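Local coordinates for TTHB210-like domain-containing protein (Thermus thermophilus, PDB 3VG8), which is of unknown function but forms a homodecamer and is under the control of a sigmaE/anti-sigmaE regulatory system, at residues D24-P29 / G64-R69; E30-A35 / V45-P50; Y36-N41 / V110-P115; V79-S84 / Y95-V100. The protein carries 1 engineered substitution. All blocks are in the same frame, centred on the assembly; numbering follows the deposited sequence.

Interaction 1: D24-P29 / G64-R69; sequences DPSTLP and GTKTLR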
# COMPACT_ATOMS: atom_id res chain seq x y z
N ASP F 24 -8.60 -32.67 30.36
CA ASP F 24 -9.19 -33.60 31.31
C ASP F 24 -8.28 -34.83 31.25
O ASP F 24 -8.20 -35.49 30.21
CB ASP F 24 -10.61 -33.97 30.90
CG ASP F 24 -11.25 -34.99 31.85
OD1 ASP F 24 -12.48 -35.14 31.78
OD2 ASP F 24 -10.52 -35.63 32.64
N PRO F 25 -7.57 -35.14 32.36
CA PRO F 25 -6.66 -36.28 32.44
C PRO F 25 -7.27 -37.59 31.98
O PRO F 25 -6.56 -38.46 31.47
CB PRO F 25 -6.27 -36.32 33.91
CG PRO F 25 -6.37 -34.86 34.32
CD PRO F 25 -7.67 -34.46 33.67
N SER F 26 -8.58 -37.72 32.17
CA SER F 26 -9.27 -38.94 31.76
C SER F 26 -9.46 -39.03 30.25
O SER F 26 -9.87 -40.07 29.74
CB SER F 26 -10.65 -39.04 32.41
OG SER F 26 -11.60 -38.22 31.74
N THR F 27 -9.16 -37.95 29.53
CA THR F 27 -9.32 -37.94 28.07
C THR F 27 -8.00 -38.13 27.31
O THR F 27 -7.99 -38.20 26.08
CB THR F 27 -10.02 -36.63 27.60
OG1 THR F 27 -9.14 -35.52 27.76
CG2 THR F 27 -11.27 -36.38 28.45
N LEU F 28 -6.90 -38.22 28.04
CA LEU F 28 -5.59 -38.41 27.43
C LEU F 28 -5.54 -39.80 26.81
O LEU F 28 -6.25 -40.70 27.24
CB LEU F 28 -4.49 -38.26 28.48
CG LEU F 28 -4.33 -36.84 29.01
CD1 LEU F 28 -3.29 -36.80 30.12
CD2 LEU F 28 -3.92 -35.93 27.86
N PRO F 29 -4.66 -40.01 25.80
CA PRO F 29 -3.71 -39.07 25.21
C PRO F 29 -4.32 -38.10 24.19
O PRO F 29 -3.74 -37.04 23.91
CB PRO F 29 -2.69 -39.99 24.56
CG PRO F 29 -3.60 -41.06 23.98
CD PRO F 29 -4.55 -41.33 25.14
N GLY F 64 -13.75 -36.28 22.24
CA GLY F 64 -13.91 -34.98 22.89
C GLY F 64 -15.33 -34.58 23.29
O GLY F 64 -15.59 -33.41 23.58
N THR F 65 -16.25 -35.54 23.35
CA THR F 65 -17.64 -35.23 23.68
C THR F 65 -17.82 -34.58 25.05
O THR F 65 -18.48 -33.53 25.17
CB THR F 65 -18.50 -36.48 23.61
OG1 THR F 65 -18.13 -37.23 22.45
CG2 THR F 65 -19.99 -36.11 23.50
N LYS F 66 -17.23 -35.19 26.08
CA LYS F 66 -17.31 -34.68 27.46
C LYS F 66 -16.79 -33.24 27.52
O LYS F 66 -17.50 -32.33 27.93
CB LYS F 66 -16.49 -35.57 28.41
CG LYS F 66 -16.44 -35.12 29.87
CD LYS F 66 -15.55 -36.06 30.71
CE LYS F 66 -15.34 -35.56 32.14
NZ LYS F 66 -14.34 -36.37 32.92
N THR F 67 -15.54 -33.05 27.10
CA THR F 67 -14.91 -31.74 27.10
C THR F 67 -15.71 -30.72 26.29
O THR F 67 -16.03 -29.64 26.78
CB THR F 67 -13.47 -31.83 26.53
OG1 THR F 67 -12.69 -32.72 27.33
CG2 THR F 67 -12.81 -30.44 26.51
N LEU F 68 -16.03 -31.05 25.04
CA LEU F 68 -16.78 -30.16 24.17
C LEU F 68 -18.11 -29.71 24.80
O LEU F 68 -18.37 -28.51 24.91
CB LEU F 68 -17.04 -30.84 22.82
CG LEU F 68 -15.78 -31.02 21.98
CD1 LEU F 68 -16.05 -31.87 20.75
CD2 LEU F 68 -15.27 -29.64 21.59
N ARG F 69 -18.92 -30.67 25.22
CA ARG F 69 -20.22 -30.39 25.84
C ARG F 69 -20.10 -29.37 26.95
O ARG F 69 -20.97 -28.50 27.10
CB ARG F 69 -20.83 -31.68 26.42
CG ARG F 69 -21.12 -32.78 25.40
CD ARG F 69 -22.61 -32.91 25.06
NE ARG F 69 -22.84 -34.07 24.20
CZ ARG F 69 -24.03 -34.49 23.79
NH1 ARG F 69 -25.14 -33.85 24.17
NH2 ARG F 69 -24.13 -35.56 23.01
O HOH W 1 -9.97 -32.96 27.68
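Asp24 and Lys66 join the turn after strand 20-23 to the first turn of helix 65-71 through a salt bridge, and the turn itself is an Asx turn closed by Asp24. This bridge is the close, direct part of the contact. Lys66 runs out fully extended, with CG anti to the backbone N (chi1 178°), and its chain crosses that of Asp24 at about a right angle. At its end NZ sits 2.5 Å from Asp24 OD1, on that oxygen's syn lone pair, the one facing the other oxygen. That other oxygen, OD2, is turned back on its own turn: Ser26 N donates to it at 2.9 Å from above the carboxylate plane, and Ser26 OG adds a weak bond. The carboxylate is thus divided, one oxygen shaping the turn and one holding the helix. Lys66 comes from the solvent side to a carboxylate whose residue is buried.

The threonine side lies deeper but is looser, and water bridges it. Here the side chains of Thr27 and the buried Thr67 cross at about a right angle, and the methyl CG2 of Thr27 stays 4.1 Å from Thr67 OG1. Thr67 also lies on Leu34 of strand 33-36, while Leu7 of a neighbouring subunit packs on Asp24. Asp24 O accepts from both the backbone N and OG1 of Thr27, the latter at 2.6 Å, and this fixes the hydroxyl. One water completes the inner side: it accepts from Asp24 N, donates to Thr27 OG1 at 2.7 Å, and lies 2.8 Å from Thr67 OG1.

Interaction 2: E30-A35 / V45-P50; sequences EGPFLA and VVFMVP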
# COMPACT_ATOMS: atom_id res chain seq x y z
N GLU F 30 -5.47 -38.44 23.62
CA GLU F 30 -6.10 -37.58 22.62
C GLU F 30 -6.57 -36.22 23.10
O GLU F 30 -6.45 -35.23 22.37
CB GLU F 30 -7.29 -38.27 21.97
CG GLU F 30 -6.96 -39.52 21.20
CD GLU F 30 -6.96 -40.75 22.09
OE1 GLU F 30 -6.67 -41.85 21.56
OE2 GLU F 30 -7.26 -40.63 23.30
N GLY F 31 -7.15 -36.17 24.29
CA GLY F 31 -7.65 -34.91 24.81
C GLY F 31 -9.14 -34.75 24.57
O GLY F 31 -9.90 -35.69 24.75
N PRO F 32 -9.59 -33.59 24.05
CA PRO F 32 -8.80 -32.42 23.65
C PRO F 32 -8.22 -31.50 24.73
O PRO F 32 -8.68 -31.46 25.87
CB PRO F 32 -9.77 -31.67 22.75
CG PRO F 32 -11.07 -31.88 23.45
CD PRO F 32 -11.03 -33.34 23.86
N PHE F 33 -7.18 -30.77 24.32
CA PHE F 33 -6.53 -29.79 25.18
C PHE F 33 -7.21 -28.45 24.88
O PHE F 33 -7.57 -28.16 23.73
CB PHE F 33 -5.05 -29.68 24.87
CG PHE F 33 -4.23 -30.86 25.31
CD1 PHE F 33 -4.39 -32.09 24.70
CD2 PHE F 33 -3.27 -30.71 26.31
CE1 PHE F 33 -3.60 -33.18 25.07
CE2 PHE F 33 -2.46 -31.79 26.69
CZ PHE F 33 -2.63 -33.02 26.07
N LEU F 34 -7.41 -27.65 25.92
CA LEU F 34 -8.02 -26.35 25.75
C LEU F 34 -6.93 -25.30 25.99
O LEU F 34 -6.24 -25.33 27.00
CB LEU F 34 -9.16 -26.18 26.76
CG LEU F 34 -10.19 -27.31 26.77
CD1 LEU F 34 -11.18 -27.09 27.91
CD2 LEU F 34 -10.94 -27.35 25.45
N ALA F 35 -6.76 -24.40 25.03
CA ALA F 35 -5.74 -23.35 25.12
C ALA F 35 -6.39 -22.00 25.35
O ALA F 35 -7.18 -21.54 24.52
CB ALA F 35 -4.89 -23.30 23.85
N VAL F 45 -9.28 -25.61 20.73
CA VAL F 45 -9.48 -26.97 21.20
C VAL F 45 -8.54 -27.86 20.37
O VAL F 45 -8.66 -27.94 19.14
CB VAL F 45 -10.94 -27.36 20.95
CG1 VAL F 45 -11.20 -28.78 21.38
CG2 VAL F 45 -11.84 -26.39 21.70
N VAL F 46 -7.60 -28.53 21.04
CA VAL F 46 -6.59 -29.32 20.34
C VAL F 46 -6.62 -30.84 20.56
O VAL F 46 -6.45 -31.30 21.68
CB VAL F 46 -5.18 -28.80 20.71
CG1 VAL F 46 -4.11 -29.53 19.93
CG2 VAL F 46 -5.09 -27.31 20.46
N PHE F 47 -6.84 -31.61 19.50
CA PHE F 47 -6.82 -33.08 19.58
C PHE F 47 -5.42 -33.55 19.17
O PHE F 47 -4.85 -33.04 18.21
CB PHE F 47 -7.84 -33.70 18.62
CG PHE F 47 -9.25 -33.39 18.97
CD1 PHE F 47 -9.86 -32.24 18.49
CD2 PHE F 47 -9.96 -34.21 19.85
CE1 PHE F 47 -11.15 -31.91 18.89
CE2 PHE F 47 -11.24 -33.89 20.25
CZ PHE F 47 -11.84 -32.74 19.76
N MSE F 48 -4.87 -34.50 19.91
CA MSE F 48 -3.54 -35.04 19.62
C MSE F 48 -3.68 -36.43 19.03
O MSE F 48 -4.30 -37.30 19.65
CB MSE F 48 -2.74 -35.20 20.91
CG MSE F 48 -2.48 -33.93 21.67
SE MSE F 48 -1.31 -32.86 20.62
CE MSE F 48 0.21 -34.08 20.50
N VAL F 49 -3.12 -36.66 17.84
CA VAL F 49 -3.17 -37.99 17.24
C VAL F 49 -1.84 -38.43 16.66
O VAL F 49 -1.17 -37.68 15.94
CB VAL F 49 -4.26 -38.11 16.12
CG1 VAL F 49 -5.64 -37.82 16.70
CG2 VAL F 49 -3.96 -37.18 14.97
N PRO F 50 -1.42 -39.68 16.96
CA PRO F 50 -0.15 -40.17 16.42
C PRO F 50 -0.35 -40.49 14.95
O PRO F 50 -1.38 -41.06 14.58
CB PRO F 50 0.13 -41.44 17.24
CG PRO F 50 -0.85 -41.37 18.42
CD PRO F 50 -2.06 -40.68 17.82
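Phe33 O takes the backbone N-H of Val46 at 2.7 Å, nearly straight, and is approached as well by Val45 CA in a C-H...O contact. The return bond, from Phe33 N to Val46 O at 2.8 Å, makes these two residues an antiparallel hydrogen-bonded pair. Farther along, Met48 N donates to Glu30 O at 3.0 Å. Glu30, not Gly31, therefore meets Met48, and the pairing slips by one residue where the chain passes through Gly31 and the cis peptide before Pro32. Gly31 takes a positive phi (97°), a backbone shape that suits a residue without a side chain.

Two kinds of surface flank this ladder. On one, Pro32 lies alongside Phe47, both side chains pointing the same way. Its CB stands over the ring face, 3.7 Å from the centroid and 14° off the normal, a CH-pi contact. The same CB reaches Val45 CG1 at 3.5 Å, and next to it Val45 CG2 meets Leu34 CD2 at 4.0 Å. Thr67 of helix 65-71 touches both Pro32 and Leu34, so this face is roofed by the helix.

On the other face Phe33 and Met48 cross obliquely, Phe33 CE1 lying 3.7 Å from Met48 CG. Met48, a selenomethionine, has CG beside its backbone N (chi1 -62°), and beyond that its chain bends twice and leads away from Phe33, onto His96 of strand 94-100. The whole is a beta hairpin of strands 33-36 and 42-50, the second and third strands across a five-stranded antiparallel sheet.

Interaction 3: Y36-N41 / V110-P115; sequences YDRAGN and VLEGEP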
# COMPACT_ATOMS: atom_id res chain seq x y z
N TYR F 36 -6.04 -21.37 26.47
CA TYR F 36 -6.57 -20.07 26.84
C TYR F 36 -5.54 -18.97 26.67
O TYR F 36 -4.33 -19.24 26.75
CB TYR F 36 -7.01 -20.11 28.31
CG TYR F 36 -8.16 -21.05 28.58
CD1 TYR F 36 -7.95 -22.43 28.74
CD2 TYR F 36 -9.48 -20.57 28.61
CE1 TYR F 36 -9.01 -23.30 28.93
CE2 TYR F 36 -10.56 -21.44 28.80
CZ TYR F 36 -10.32 -22.80 28.96
OH TYR F 36 -11.38 -23.66 29.12
N ASP F 37 -5.99 -17.73 26.43
CA ASP F 37 -5.03 -16.64 26.31
C ASP F 37 -4.79 -16.01 27.70
O ASP F 37 -5.26 -16.53 28.71
CB ASP F 37 -5.49 -15.57 25.31
CG ASP F 37 -6.84 -14.95 25.66
OD1 ASP F 37 -7.24 -14.93 26.86
OD2 ASP F 37 -7.49 -14.46 24.71
N ARG F 38 -4.03 -14.92 27.75
CA ARG F 38 -3.73 -14.28 29.03
C ARG F 38 -4.95 -13.70 29.73
O ARG F 38 -4.91 -13.46 30.93
CB ARG F 38 -2.67 -13.18 28.84
CG ARG F 38 -1.27 -13.70 28.42
CD ARG F 38 -0.22 -12.60 28.55
NE ARG F 38 1.08 -12.94 27.97
CZ ARG F 38 2.01 -13.69 28.57
NH1 ARG F 38 1.78 -14.18 29.78
NH2 ARG F 38 3.16 -13.93 27.97
N ALA F 39 -6.04 -13.50 29.00
CA ALA F 39 -7.26 -12.94 29.56
C ALA F 39 -8.17 -14.06 30.06
O ALA F 39 -9.23 -13.81 30.64
CB ALA F 39 -7.99 -12.09 28.50
N GLY F 40 -7.77 -15.30 29.82
CA GLY F 40 -8.59 -16.39 30.29
C GLY F 40 -9.68 -16.80 29.31
O GLY F 40 -10.56 -17.58 29.68
N ASN F 41 -9.61 -16.28 28.08
CA ASN F 41 -10.57 -16.63 27.03
C ASN F 41 -10.07 -17.91 26.33
O ASN F 41 -8.87 -18.05 26.08
CB ASN F 41 -10.64 -15.54 25.97
CG ASN F 41 -11.09 -14.22 26.53
OD1 ASN F 41 -12.10 -14.15 27.22
ND2 ASN F 41 -10.35 -13.15 26.23
N VAL F 110 -3.02 -13.39 20.27
CA VAL F 110 -3.31 -13.65 21.67
C VAL F 110 -2.53 -14.79 22.30
O VAL F 110 -2.41 -14.86 23.52
CB VAL F 110 -4.84 -13.82 21.92
CG1 VAL F 110 -5.58 -12.56 21.37
CG2 VAL F 110 -5.37 -15.11 21.29
N LEU F 111 -1.97 -15.68 21.49
CA LEU F 111 -1.17 -16.76 22.06
C LEU F 111 0.31 -16.40 21.94
O LEU F 111 1.18 -17.16 22.35
CB LEU F 111 -1.46 -18.10 21.38
CG LEU F 111 -2.90 -18.60 21.62
CD1 LEU F 111 -3.08 -19.98 20.99
CD2 LEU F 111 -3.18 -18.66 23.10
N GLU F 112 0.59 -15.22 21.38
CA GLU F 112 1.95 -14.70 21.21
C GLU F 112 2.89 -15.72 20.57
O GLU F 112 3.96 -16.01 21.10
CB GLU F 112 2.51 -14.28 22.58
CG GLU F 112 1.82 -13.09 23.27
CD GLU F 112 2.32 -12.90 24.70
OE1 GLU F 112 3.52 -13.13 24.94
OE2 GLU F 112 1.52 -12.52 25.59
N GLY F 113 2.49 -16.27 19.44
CA GLY F 113 3.34 -17.25 18.81
C GLY F 113 3.89 -16.73 17.52
O GLY F 113 3.40 -15.73 16.98
N GLU F 114 4.92 -17.38 17.01
CA GLU F 114 5.49 -16.97 15.75
C GLU F 114 4.43 -17.12 14.67
O GLU F 114 3.60 -18.04 14.70
CB GLU F 114 6.69 -17.86 15.39
CG GLU F 114 7.86 -17.62 16.28
CD GLU F 114 8.30 -16.17 16.25
OE1 GLU F 114 9.01 -15.76 17.18
OE2 GLU F 114 7.93 -15.44 15.30
N PRO F 115 4.43 -16.20 13.70
CA PRO F 115 3.46 -16.23 12.61
C PRO F 115 3.66 -17.49 11.77
O PRO F 115 4.78 -17.97 11.63
CB PRO F 115 3.75 -14.94 11.85
CG PRO F 115 5.22 -14.71 12.13
CD PRO F 115 5.33 -15.04 13.58
O HOH W 2 -2.86 -13.10 25.44
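Arg38 and Glu112 supply the ionic part of the contact, their side chains crossing at about a right angle. Arg38 NE lies 2.5 Å from Glu112 OE2, a very short bond whose exact length deserves caution, while NH2 donates to OE1 at 3.2 Å and bonds OE2 only weakly. OE1 is met on its syn side and lies close to the guanidinium plane. The two flat groups are nonetheless turned 38° apart, so the pairing is twisted.

Hydrogen bonds of Asp37 keep its loop, a type I turn from Asp37 to Gly40, in shape. Its CG stands between the backbone N and the carbonyl carbon (chi1 59°). OD1 accepts from Ala39 N at 2.8 Å, an Asx turn, and from Asn41 N at 3.0 Å, the two donors coming from opposite faces of the carboxylate plane. A water links the segments, accepting from Arg38 N and donating to Val110 O at 2.6 Å.

Van der Waals packing is modest. Asp37 CB lies 3.9 Å from Val110 CB, and Leu111 CD2 reaches the carbonyl oxygen of Tyr36.

Residues 36-41 connect strands 33-36 and 42-50, and residues 110-115 leave helix 104-110 through a Schellman motif with Glu112 at positive phi. Val110 and Leu111 both lie on Val43 of strand 42-50, which places the end of the helix against the hairpin.

Interaction 4: V79-S84 / Y95-V100; sequences VNMIPS and YHIELV. Engineered in segment 79-84: Met81 (natural residue Leu).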
# COMPACT_ATOMS: atom_id res chain seq x y z
N VAL F 79 -9.80 -24.32 11.19
CA VAL F 79 -9.11 -25.52 11.65
C VAL F 79 -7.65 -25.52 11.22
O VAL F 79 -7.30 -24.99 10.17
CB VAL F 79 -9.82 -26.79 11.08
CG1 VAL F 79 -8.98 -28.03 11.33
CG2 VAL F 79 -11.17 -26.94 11.72
N ASN F 80 -6.79 -26.07 12.07
CA ASN F 80 -5.38 -26.20 11.73
C ASN F 80 -5.06 -27.67 11.96
O ASN F 80 -5.67 -28.31 12.82
CB ASN F 80 -4.43 -25.44 12.68
CG ASN F 80 -4.62 -23.94 12.66
OD1 ASN F 80 -4.92 -23.32 11.63
ND2 ASN F 80 -4.41 -23.34 13.82
N MSE F 81 -4.07 -28.18 11.24
CA MSE F 81 -3.59 -29.54 11.44
C MSE F 81 -2.10 -29.35 11.33
O MSE F 81 -1.57 -29.20 10.23
CB MSE F 81 -4.13 -30.48 10.37
CG MSE F 81 -5.63 -30.65 10.46
SE MSE F 81 -6.29 -31.92 9.14
CE MSE F 81 -8.03 -31.14 8.81
N ILE F 82 -1.43 -29.34 12.48
CA ILE F 82 0.01 -29.10 12.59
C ILE F 82 0.79 -30.34 12.98
O ILE F 82 0.47 -31.00 13.97
CB ILE F 82 0.31 -28.04 13.69
CG1 ILE F 82 -0.57 -26.79 13.52
CG2 ILE F 82 1.80 -27.72 13.67
CD1 ILE F 82 -0.29 -25.97 12.29
N PRO F 83 1.86 -30.66 12.23
CA PRO F 83 2.67 -31.85 12.54
C PRO F 83 3.59 -31.63 13.73
O PRO F 83 4.13 -30.54 13.91
CB PRO F 83 3.46 -32.08 11.25
CG PRO F 83 3.65 -30.66 10.70
CD PRO F 83 2.28 -30.03 10.96
N SER F 84 3.78 -32.67 14.54
CA SER F 84 4.62 -32.57 15.72
C SER F 84 5.41 -33.84 16.09
O SER F 84 4.82 -34.91 16.27
CB SER F 84 3.77 -32.16 16.92
OG SER F 84 4.53 -32.21 18.11
N TYR F 95 -0.05 -35.34 15.12
CA TYR F 95 -0.71 -34.24 14.45
C TYR F 95 -1.60 -33.59 15.50
O TYR F 95 -2.19 -34.28 16.36
CB TYR F 95 -1.52 -34.69 13.23
CG TYR F 95 -0.87 -34.29 11.92
CD1 TYR F 95 -1.09 -33.02 11.36
CD2 TYR F 95 0.03 -35.14 11.29
CE1 TYR F 95 -0.41 -32.62 10.18
CE2 TYR F 95 0.70 -34.76 10.15
CZ TYR F 95 0.48 -33.50 9.60
OH TYR F 95 1.19 -33.15 8.47
N HIS F 96 -1.61 -32.27 15.49
CA HIS F 96 -2.43 -31.51 16.41
C HIS F 96 -3.60 -31.08 15.56
O HIS F 96 -3.41 -30.35 14.60
CB HIS F 96 -1.70 -30.26 16.92
CG HIS F 96 -0.64 -30.54 17.93
ND1 HIS F 96 0.37 -31.46 17.73
CD2 HIS F 96 -0.39 -29.97 19.14
CE1 HIS F 96 1.19 -31.45 18.77
NE2 HIS F 96 0.75 -30.56 19.64
N ILE F 97 -4.80 -31.52 15.89
CA ILE F 97 -5.95 -31.10 15.12
C ILE F 97 -6.59 -30.04 16.01
O ILE F 97 -7.07 -30.31 17.11
CB ILE F 97 -6.91 -32.27 14.86
CG1 ILE F 97 -6.15 -33.47 14.30
CG2 ILE F 97 -7.97 -31.84 13.88
CD1 ILE F 97 -5.50 -33.19 12.96
N GLU F 98 -6.58 -28.82 15.50
CA GLU F 98 -7.07 -27.69 16.26
C GLU F 98 -8.34 -27.03 15.73
O GLU F 98 -8.46 -26.72 14.55
CB GLU F 98 -5.95 -26.64 16.34
CG GLU F 98 -4.52 -27.20 16.37
CD GLU F 98 -3.47 -26.15 16.75
OE1 GLU F 98 -3.49 -25.04 16.17
OE2 GLU F 98 -2.63 -26.44 17.63
N LEU F 99 -9.28 -26.83 16.65
CA LEU F 99 -10.54 -26.14 16.36
C LEU F 99 -10.31 -24.76 16.98
O LEU F 99 -10.33 -24.62 18.20
CB LEU F 99 -11.70 -26.86 17.06
CG LEU F 99 -12.33 -28.01 16.27
CD1 LEU F 99 -11.27 -29.03 15.92
CD2 LEU F 99 -13.46 -28.66 17.08
N VAL F 100 -10.08 -23.76 16.14
CA VAL F 100 -9.76 -22.41 16.59
C VAL F 100 -10.99 -21.50 16.63
O VAL F 100 -11.69 -21.38 15.66
CB VAL F 100 -8.64 -21.80 15.70
CG1 VAL F 100 -8.08 -20.53 16.36
CG2 VAL F 100 -7.51 -22.84 15.50
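Pro83 is the bump that lies on the flat face of Tyr95: its CA stands above the centre of the ring, and CB makes a CH-pi contact 4.1 Å from the centroid. Tyr95 has chi1 at -108°, which puts CG well off a staggered angle, and its ring lies across the other strand, with Met81 O at its edge. Next along the same face Ile97 lodges its tip, CD1, against CB and CG of the selenomethionine Met81, 3.6 Å from CG. Met81 is an engineered residue, leucine in the natural sequence. Phe47 and Val49 of a neighbouring subunit lie on Val79 and Met81, which also pair with a strand of that subunit, so the sheet runs on across the interface.

The opposite face carries Asn80, Ile82, His96 and Glu98. Ser84 CB is pressed close to His96 CE1, at 3.3 Å, and Val100 CG2 rests against the amide of Asn80, 3.6 Å from ND2. Between the two faces, in the sheet itself, four backbone bonds join Asn80 to Glu98 and Ile82 to His96, the antiparallel hydrogen-bonded pairs of this hairpin.

Most of the polar ends have partners; His96 ND1, buried with none in the model, is the exception. Tyr95 OH bonds His58 O of the neighbouring subunit, and Asn80 OD1 accepts from the backbone N of its Asp62. Asn80 ND2 donates almost straight to Glu98 OE1 at 3.0 Å, on its anti lone pair. The same oxygen takes a salt bridge from Lys44, and together amide and charge would probably stabilise the ionised carboxylate at this buried site.

From the N terminus, interaction 1 opens first, just after strand 20-23, and closes a long loop at helix 65-71. Interaction 2 lies wholly within that loop and closes the short hairpin of strands 33-36 and 42-50; the two touch, Leu28 on Phe33 and Thr67 on Leu34. Interaction 3 starts at the tip of this hairpin and ends beyond helix 104-110, so it crosses both. Interaction 4, the hairpin of strands 78-84 and 94-100, follows interactions 1 and 2 in series and is enclosed by interaction 3. Strands 42-50 and 94-100 are sheet neighbours, which joins interactions 2 and 4 directly. All four contacts touch one and the same neighbouring subunit.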